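Local coordinates for putative ATP-grasp superfamily protein (Archaeoglobus fulgidus, PDB 3DF7) that probably binds ATP, as other ATP-grasp superfamily proteins do, although its substrate and reaction remain unknown, at residues Asp80-Tyr85 and Thr108-Glu113; Thr86-Ala91 and Cys95-Ser100; Arg103-Thr108 and Ile245-Thr250. All blocks are in the same frame, centred on the assembly; numbering follows the deposited sequence.

Interaction 1: Asp80-Tyr85 and Thr108-Glu113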
# COMPACT_ATOMS: atom_id res chain seq x y z
N ASP A 80 8.39 -4.79 -5.76
CA ASP A 80 9.74 -5.34 -5.96
C ASP A 80 9.87 -6.30 -7.13
O ASP A 80 9.12 -7.27 -7.23
CB ASP A 80 10.21 -6.05 -4.69
CG ASP A 80 10.33 -5.11 -3.51
OD1 ASP A 80 9.35 -4.39 -3.23
OD2 ASP A 80 11.39 -5.11 -2.86
N ASP A 81 10.86 -6.03 -7.98
CA ASP A 81 11.14 -6.86 -9.15
C ASP A 81 9.91 -7.17 -9.99
O ASP A 81 9.81 -8.24 -10.59
CB ASP A 81 11.81 -8.17 -8.71
CG ASP A 81 13.09 -7.95 -7.94
OD1 ASP A 81 13.93 -7.13 -8.40
OD2 ASP A 81 13.27 -8.59 -6.88
N PHE A 82 8.98 -6.22 -10.03
CA PHE A 82 7.75 -6.36 -10.81
C PHE A 82 6.87 -7.53 -10.39
O PHE A 82 6.14 -8.08 -11.21
CB PHE A 82 8.10 -6.45 -12.29
CG PHE A 82 8.70 -5.19 -12.85
CD1 PHE A 82 7.90 -4.07 -13.06
CD2 PHE A 82 10.07 -5.10 -13.10
CE1 PHE A 82 8.46 -2.87 -13.51
CE2 PHE A 82 10.63 -3.91 -13.55
CZ PHE A 82 9.82 -2.79 -13.75
N LEU A 83 6.93 -7.90 -9.11
CA LEU A 83 6.13 -9.00 -8.59
C LEU A 83 4.64 -8.65 -8.64
O LEU A 83 3.84 -9.42 -9.17
CB LEU A 83 6.54 -9.31 -7.16
CG LEU A 83 5.74 -10.38 -6.41
CD1 LEU A 83 5.82 -11.71 -7.15
CD2 LEU A 83 6.29 -10.52 -5.00
N LEU A 84 4.27 -7.50 -8.08
CA LEU A 84 2.88 -7.08 -8.08
C LEU A 84 2.38 -7.03 -9.52
O LEU A 84 1.27 -7.45 -9.83
CB LEU A 84 2.72 -5.70 -7.43
CG LEU A 84 1.30 -5.12 -7.46
CD1 LEU A 84 0.36 -6.02 -6.66
CD2 LEU A 84 1.30 -3.71 -6.89
N TYR A 85 3.23 -6.50 -10.40
CA TYR A 85 2.90 -6.39 -11.81
C TYR A 85 2.58 -7.75 -12.45
O TYR A 85 1.51 -7.94 -13.03
CB TYR A 85 4.06 -5.74 -12.57
CG TYR A 85 3.93 -5.84 -14.08
CD1 TYR A 85 3.04 -5.03 -14.78
CD2 TYR A 85 4.67 -6.78 -14.79
CE1 TYR A 85 2.89 -5.15 -16.16
CE2 TYR A 85 4.52 -6.92 -16.17
CZ TYR A 85 3.63 -6.10 -16.85
OH TYR A 85 3.48 -6.24 -18.21
N THR A 108 3.92 2.60 -11.91
CA THR A 108 4.12 2.93 -10.50
C THR A 108 5.18 2.07 -9.82
O THR A 108 5.74 2.46 -8.79
CB THR A 108 2.80 2.82 -9.69
OG1 THR A 108 2.34 1.47 -9.70
CG2 THR A 108 1.74 3.72 -10.29
N SER A 109 5.47 0.90 -10.40
CA SER A 109 6.46 -0.01 -9.83
C SER A 109 7.90 0.42 -10.09
O SER A 109 8.82 0.02 -9.36
CB SER A 109 6.26 -1.42 -10.39
OG SER A 109 5.03 -1.96 -9.94
N ASP A 110 8.10 1.21 -11.14
CA ASP A 110 9.42 1.70 -11.51
C ASP A 110 9.45 3.19 -11.19
O ASP A 110 8.85 3.99 -11.90
CB ASP A 110 9.68 1.48 -13.00
CG ASP A 110 11.10 1.82 -13.40
OD1 ASP A 110 11.67 2.77 -12.82
OD2 ASP A 110 11.65 1.13 -14.28
N LYS A 111 10.16 3.56 -10.13
CA LYS A 111 10.23 4.95 -9.71
C LYS A 111 10.75 5.89 -10.80
O LYS A 111 10.36 7.06 -10.85
CB LYS A 111 11.09 5.09 -8.46
CG LYS A 111 10.55 4.31 -7.26
CD LYS A 111 11.31 4.65 -5.98
CE LYS A 111 10.88 3.75 -4.83
NZ LYS A 111 11.24 2.32 -5.07
N TRP A 112 11.61 5.39 -11.68
CA TRP A 112 12.13 6.25 -12.74
C TRP A 112 11.02 6.52 -13.75
O TRP A 112 10.86 7.65 -14.23
CB TRP A 112 13.31 5.60 -13.46
CG TRP A 112 13.85 6.49 -14.55
CD1 TRP A 112 13.89 6.20 -15.89
CD2 TRP A 112 14.38 7.81 -14.41
NE1 TRP A 112 14.40 7.27 -16.59
CE2 TRP A 112 14.71 8.27 -15.71
CE3 TRP A 112 14.60 8.66 -13.31
CZ2 TRP A 112 15.25 9.54 -15.93
CZ3 TRP A 112 15.14 9.92 -13.54
CH2 TRP A 112 15.46 10.35 -14.84
N GLU A 113 10.26 5.49 -14.09
CA GLU A 113 9.16 5.64 -15.03
C GLU A 113 8.08 6.52 -14.38
O GLU A 113 7.48 7.36 -15.05
CB GLU A 113 8.59 4.28 -15.41
CG GLU A 113 9.46 3.48 -16.38
CD GLU A 113 9.65 4.20 -17.71
OE1 GLU A 113 8.63 4.63 -18.30
OE2 GLU A 113 10.80 4.35 -18.16
O HOH W 1 5.40 -4.67 -9.54
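Two helix starts come together here through Phe82, the N-cap residue of helix 83-92, and Ser109, in the short link between helices 102-108 and 111-118. The CD1-CE1 side of the Phe82 ring meets the Ser109 methylene, with CE1 4.1 Å from Ser109 CB, while ring atom CZ lies 4.3 Å from Asp110 CB. Both neighbours stand obliquely to the ring. Phe82 CG sits beside its backbone N (chi1 -67°), a turn that carries the ring across to the link.

The polar part of the contact runs through one water, which accepts from Tyr85 N at 3.0 Å and donates to Ser109 OG at 2.8 Å. It thus serves an N-H in the first turn of helix 83-92, before the helix can supply its own acceptors. Ser109 OG also bonds to Ile105 O of the preceding helix, so the hydroxyl has two partners, the water and this carbonyl.

Next to the ring, Asp110 caps helix 111-118. Its OD1 receives Trp112 N at 2.9 Å, nearly in line with the C-O bond, and more weakly Glu113 N at 3.3 Å. The other oxygen, OD2, forms a salt bridge with Arg141, which probably helps to hold the carboxylate at the helix start. An aspartate binding the N-H groups two and three residues on is the classic side-chain N-cap.

Interaction 2: Thr86-Ala91 and Cys95-Ser100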
# COMPACT_ATOMS: atom_id res chain seq x y z
N THR A 86 3.51 -8.70 -12.33
CA THR A 86 3.31 -10.01 -12.94
C THR A 86 2.12 -10.77 -12.37
O THR A 86 1.37 -11.41 -13.12
CB THR A 86 4.59 -10.88 -12.83
OG1 THR A 86 4.88 -11.16 -11.46
CG2 THR A 86 5.76 -10.14 -13.45
N LEU A 87 1.93 -10.70 -11.06
CA LEU A 87 0.81 -11.39 -10.43
C LEU A 87 -0.51 -10.82 -10.92
O LEU A 87 -1.45 -11.56 -11.24
CB LEU A 87 0.90 -11.28 -8.91
CG LEU A 87 2.06 -12.05 -8.26
CD1 LEU A 87 2.14 -11.70 -6.79
CD2 LEU A 87 1.85 -13.55 -8.45
N THR A 88 -0.59 -9.50 -10.99
CA THR A 88 -1.82 -8.84 -11.44
C THR A 88 -2.10 -9.13 -12.91
O THR A 88 -3.23 -9.43 -13.29
CB THR A 88 -1.74 -7.32 -11.24
OG1 THR A 88 -1.47 -7.04 -9.86
CG2 THR A 88 -3.06 -6.66 -11.63
N LYS A 89 -1.06 -9.04 -13.74
CA LYS A 89 -1.20 -9.29 -15.17
C LYS A 89 -1.74 -10.70 -15.41
O LYS A 89 -2.55 -10.93 -16.31
CB LYS A 89 0.15 -9.12 -15.86
CG LYS A 89 0.09 -9.18 -17.38
CD LYS A 89 1.47 -8.96 -17.98
CE LYS A 89 1.44 -9.05 -19.50
NZ LYS A 89 2.81 -8.90 -20.07
N LYS A 90 -1.29 -11.64 -14.59
CA LYS A 90 -1.72 -13.03 -14.69
C LYS A 90 -3.19 -13.15 -14.30
O LYS A 90 -3.97 -13.80 -14.99
CB LYS A 90 -0.86 -13.91 -13.77
CG LYS A 90 -1.31 -15.36 -13.69
CD LYS A 90 -0.38 -16.18 -12.80
CE LYS A 90 -0.84 -17.63 -12.69
NZ LYS A 90 0.13 -18.46 -11.93
N ALA A 91 -3.56 -12.50 -13.21
CA ALA A 91 -4.94 -12.54 -12.72
C ALA A 91 -5.94 -11.88 -13.68
O ALA A 91 -7.06 -12.36 -13.84
CB ALA A 91 -5.02 -11.90 -11.34
N CYS A 95 -10.63 -12.80 -14.14
CA CYS A 95 -11.83 -12.11 -13.69
C CYS A 95 -11.64 -10.64 -13.37
O CYS A 95 -10.55 -10.09 -13.56
CB CYS A 95 -12.39 -12.84 -12.46
SG CYS A 95 -11.14 -13.17 -11.20
N GLU A 96 -12.71 -10.00 -12.89
CA GLU A 96 -12.67 -8.58 -12.57
C GLU A 96 -11.58 -8.27 -11.56
O GLU A 96 -11.34 -9.04 -10.63
CB GLU A 96 -14.02 -8.11 -12.01
CG GLU A 96 -14.12 -6.59 -11.91
CD GLU A 96 -15.29 -6.11 -11.07
OE1 GLU A 96 -16.42 -6.61 -11.26
OE2 GLU A 96 -15.07 -5.23 -10.21
N ASN A 97 -10.94 -7.12 -11.74
CA ASN A 97 -9.86 -6.68 -10.87
C ASN A 97 -10.36 -5.56 -9.96
O ASN A 97 -10.82 -4.52 -10.44
CB ASN A 97 -8.71 -6.15 -11.73
CG ASN A 97 -7.46 -5.83 -10.93
OD1 ASN A 97 -7.46 -5.88 -9.70
ND2 ASN A 97 -6.39 -5.48 -11.64
N LEU A 98 -10.30 -5.78 -8.64
CA LEU A 98 -10.74 -4.76 -7.69
C LEU A 98 -9.61 -3.77 -7.45
O LEU A 98 -9.79 -2.75 -6.79
CB LEU A 98 -11.17 -5.39 -6.36
CG LEU A 98 -12.37 -6.33 -6.38
CD1 LEU A 98 -12.82 -6.62 -4.96
CD2 LEU A 98 -13.52 -5.71 -7.18
N GLY A 99 -8.44 -4.10 -7.99
CA GLY A 99 -7.26 -3.26 -7.85
C GLY A 99 -6.88 -2.60 -9.16
O GLY A 99 -7.68 -2.55 -10.09
N SER A 100 -5.65 -2.10 -9.24
CA SER A 100 -5.17 -1.42 -10.45
C SER A 100 -4.74 -2.36 -11.57
O SER A 100 -4.35 -3.50 -11.33
CB SER A 100 -4.01 -0.49 -10.09
OG SER A 100 -4.43 0.56 -9.23
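The flat group in this contact is the Asn97 amide. The Thr88 CG2 methyl comes obliquely to its ND2 end, 3.5 Å from ND2, from one side of the amide plane, while Gly99 N and Ser100 O stand off the other side; the two side chains cross at about a right angle. Within its own segment the amide is held at both ends. OD1 accepts from Gly99 N at 2.7 Å, with the donor 50° out of the carbonyl plane, and ND2 gives a weak bond to Ser100 O, 2.9 Å away. That same Ser100 O lies 3.4 Å from Thr88 CG2.

Thr88 OG1 lies beside the backbone N (chi1 -57°), where it bonds to Leu84 O one helical turn back, and this puts CG2 anti to N, against Asn97 and Ser100. Further along, Ala91 O and Cys95 N approach to 3.6 Å where the helix gives way to the strand. Ala91 and Asn97 also pack on Phe73, and Glu96 and Leu98 share backbone hydrogen bonds with that residue. Helix 83-92 is thereby packed against the edge strand 96-97 of the parallel sheet, as expected in a beta-alpha-beta unit, with an Asx turn closing the strand at Asn97.

Interaction 3: Arg103-Thr108 and Ile245-Thr250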
# COMPACT_ATOMS: atom_id res chain seq x y z
N ARG A 103 -1.04 -2.54 -16.40
CA ARG A 103 -0.48 -1.45 -17.19
C ARG A 103 -0.06 -0.30 -16.26
O ARG A 103 1.05 0.22 -16.35
CB ARG A 103 -1.54 -0.95 -18.19
CG ARG A 103 -1.06 0.15 -19.12
CD ARG A 103 -2.14 0.55 -20.14
NE ARG A 103 -3.07 1.58 -19.67
CZ ARG A 103 -4.07 1.38 -18.82
NH1 ARG A 103 -4.31 0.17 -18.32
NH2 ARG A 103 -4.86 2.39 -18.48
N ALA A 104 -0.96 0.09 -15.36
CA ALA A 104 -0.69 1.16 -14.41
C ALA A 104 0.39 0.76 -13.40
O ALA A 104 1.26 1.57 -13.05
CB ALA A 104 -1.96 1.54 -13.68
N ILE A 105 0.35 -0.49 -12.96
CA ILE A 105 1.31 -1.00 -11.99
C ILE A 105 2.73 -1.03 -12.56
O ILE A 105 3.70 -0.85 -11.83
CB ILE A 105 0.88 -2.40 -11.48
CG1 ILE A 105 -0.42 -2.27 -10.68
CG2 ILE A 105 1.98 -3.03 -10.62
CD1 ILE A 105 -1.05 -3.60 -10.25
N ALA A 106 2.85 -1.25 -13.86
CA ALA A 106 4.17 -1.29 -14.48
C ALA A 106 4.83 0.08 -14.36
O ALA A 106 6.05 0.18 -14.23
CB ALA A 106 4.05 -1.69 -15.95
N VAL A 107 4.03 1.14 -14.38
CA VAL A 107 4.55 2.50 -14.26
C VAL A 107 4.86 2.86 -12.81
O VAL A 107 5.95 3.36 -12.52
CB VAL A 107 3.55 3.54 -14.81
CG1 VAL A 107 4.07 4.95 -14.53
CG2 VAL A 107 3.36 3.34 -16.31
N THR A 108 3.92 2.60 -11.91
CA THR A 108 4.12 2.93 -10.50
C THR A 108 5.18 2.07 -9.82
O THR A 108 5.74 2.46 -8.79
CB THR A 108 2.80 2.82 -9.69
OG1 THR A 108 2.34 1.47 -9.70
CG2 THR A 108 1.74 3.72 -10.29
N ILE A 245 3.67 6.11 -5.49
CA ILE A 245 2.28 5.71 -5.67
C ILE A 245 2.21 4.20 -5.53
O ILE A 245 2.81 3.47 -6.33
CB ILE A 245 1.72 6.10 -7.05
CG1 ILE A 245 1.61 7.63 -7.16
CG2 ILE A 245 0.35 5.46 -7.25
CD1 ILE A 245 1.04 8.10 -8.49
N ASN A 246 1.50 3.72 -4.51
CA ASN A 246 1.35 2.29 -4.29
C ASN A 246 -0.01 1.90 -4.83
O ASN A 246 -1.04 2.22 -4.23
CB ASN A 246 1.45 1.97 -2.80
CG ASN A 246 2.81 2.30 -2.23
OD1 ASN A 246 3.82 1.68 -2.58
ND2 ASN A 246 2.86 3.29 -1.35
N ALA A 247 -0.02 1.23 -5.98
CA ALA A 247 -1.26 0.80 -6.60
C ALA A 247 -1.68 -0.53 -5.99
O ALA A 247 -1.78 -1.54 -6.68
CB ALA A 247 -1.06 0.65 -8.11
N ARG A 248 -1.93 -0.51 -4.69
CA ARG A 248 -2.30 -1.70 -3.93
C ARG A 248 -2.61 -1.24 -2.51
O ARG A 248 -2.32 -0.11 -2.14
CB ARG A 248 -1.12 -2.67 -3.85
CG ARG A 248 0.12 -2.01 -3.24
CD ARG A 248 1.19 -3.03 -2.86
NE ARG A 248 2.45 -2.39 -2.44
CZ ARG A 248 2.69 -1.88 -1.24
NH1 ARG A 248 1.76 -1.91 -0.29
NH2 ARG A 248 3.87 -1.33 -0.98
N LEU A 249 -3.19 -2.13 -1.71
CA LEU A 249 -3.47 -1.79 -0.32
C LEU A 249 -2.16 -1.43 0.35
O LEU A 249 -1.11 -1.95 -0.02
CB LEU A 249 -4.07 -2.98 0.41
CG LEU A 249 -5.46 -3.46 -0.01
CD1 LEU A 249 -5.95 -4.51 0.98
CD2 LEU A 249 -6.42 -2.29 -0.05
N THR A 250 -2.21 -0.52 1.32
CA THR A 250 -1.03 -0.12 2.07
C THR A 250 -1.34 -0.34 3.55
O THR A 250 -2.51 -0.36 3.94
CB THR A 250 -0.63 1.36 1.79
OG1 THR A 250 -1.72 2.23 2.11
CG2 THR A 250 -0.23 1.54 0.33
O HOH W 2 2.66 0.77 -7.03
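Van der Waals contacts come first: Ile105 CG1 lies 3.9 Å from Ala247 CB, and the methyls Thr108 CG2 and Ile245 CG2 meet at 3.8 Å, their side chains crossing at about a right angle. Ala247 CB also touches Thr108 OG1 at 3.8 Å, so this one methyl meets two residues of helix 102-108, one turn apart. Thr108 CB also rests 3.4 Å from Ile245 O.

Strand 240-246 is an outermost strand of the eight-stranded antiparallel sheet, and the chain leaves it by an inverse gamma turn centred on Ala247. The run Glu244-Ile245-Asn246-Ala247-Arg248 resembles the Glu-x-Asn-x-Arg signature which, in ATP-grasp enzymes, helps to bind the nucleotide's metal ions. The helix thus packs beside what is probably the active-site end of this sheet.

Polar links across the contact pass through a single water. It accepts from Thr108 OG1 at 2.8 Å and from Ala247 N at 2.9 Å, and donates to Ile245 O. With chi1 at 64°, OG1 stands between the backbone N and the carbonyl carbon, turned to this water.

Among charged groups, Arg248 of Ile245-Thr250 has two partners. Its NH1 donates to Leu249 O at 2.9 Å and lies in the carbonyl plane of Leu249, whose O is tilted 18° from the guanidinium plane; NE makes a salt bridge with Glu79.

Overall arrangement
The three contacts lie where the parallel sheet and its helices meet the large antiparallel sheet. Along the chain, interaction 2 falls between the two segments of interaction 1, both using helix 83-92; their centres are about 15 Å apart. Interaction 3 shares Thr108 with interaction 1, and their centres are about 8 Å apart. Leu84 and Tyr85 pack on Ile105 there. Ile105 also reaches interaction 2, about 11 Å away between centres, through its CD1, which touches Thr88 and Ser100. Helix 102-108 therefore packs on both helix 83-92 and the end of strand 240-246, joining the pre-ATP-grasp part to a region that probably serves ATP binding.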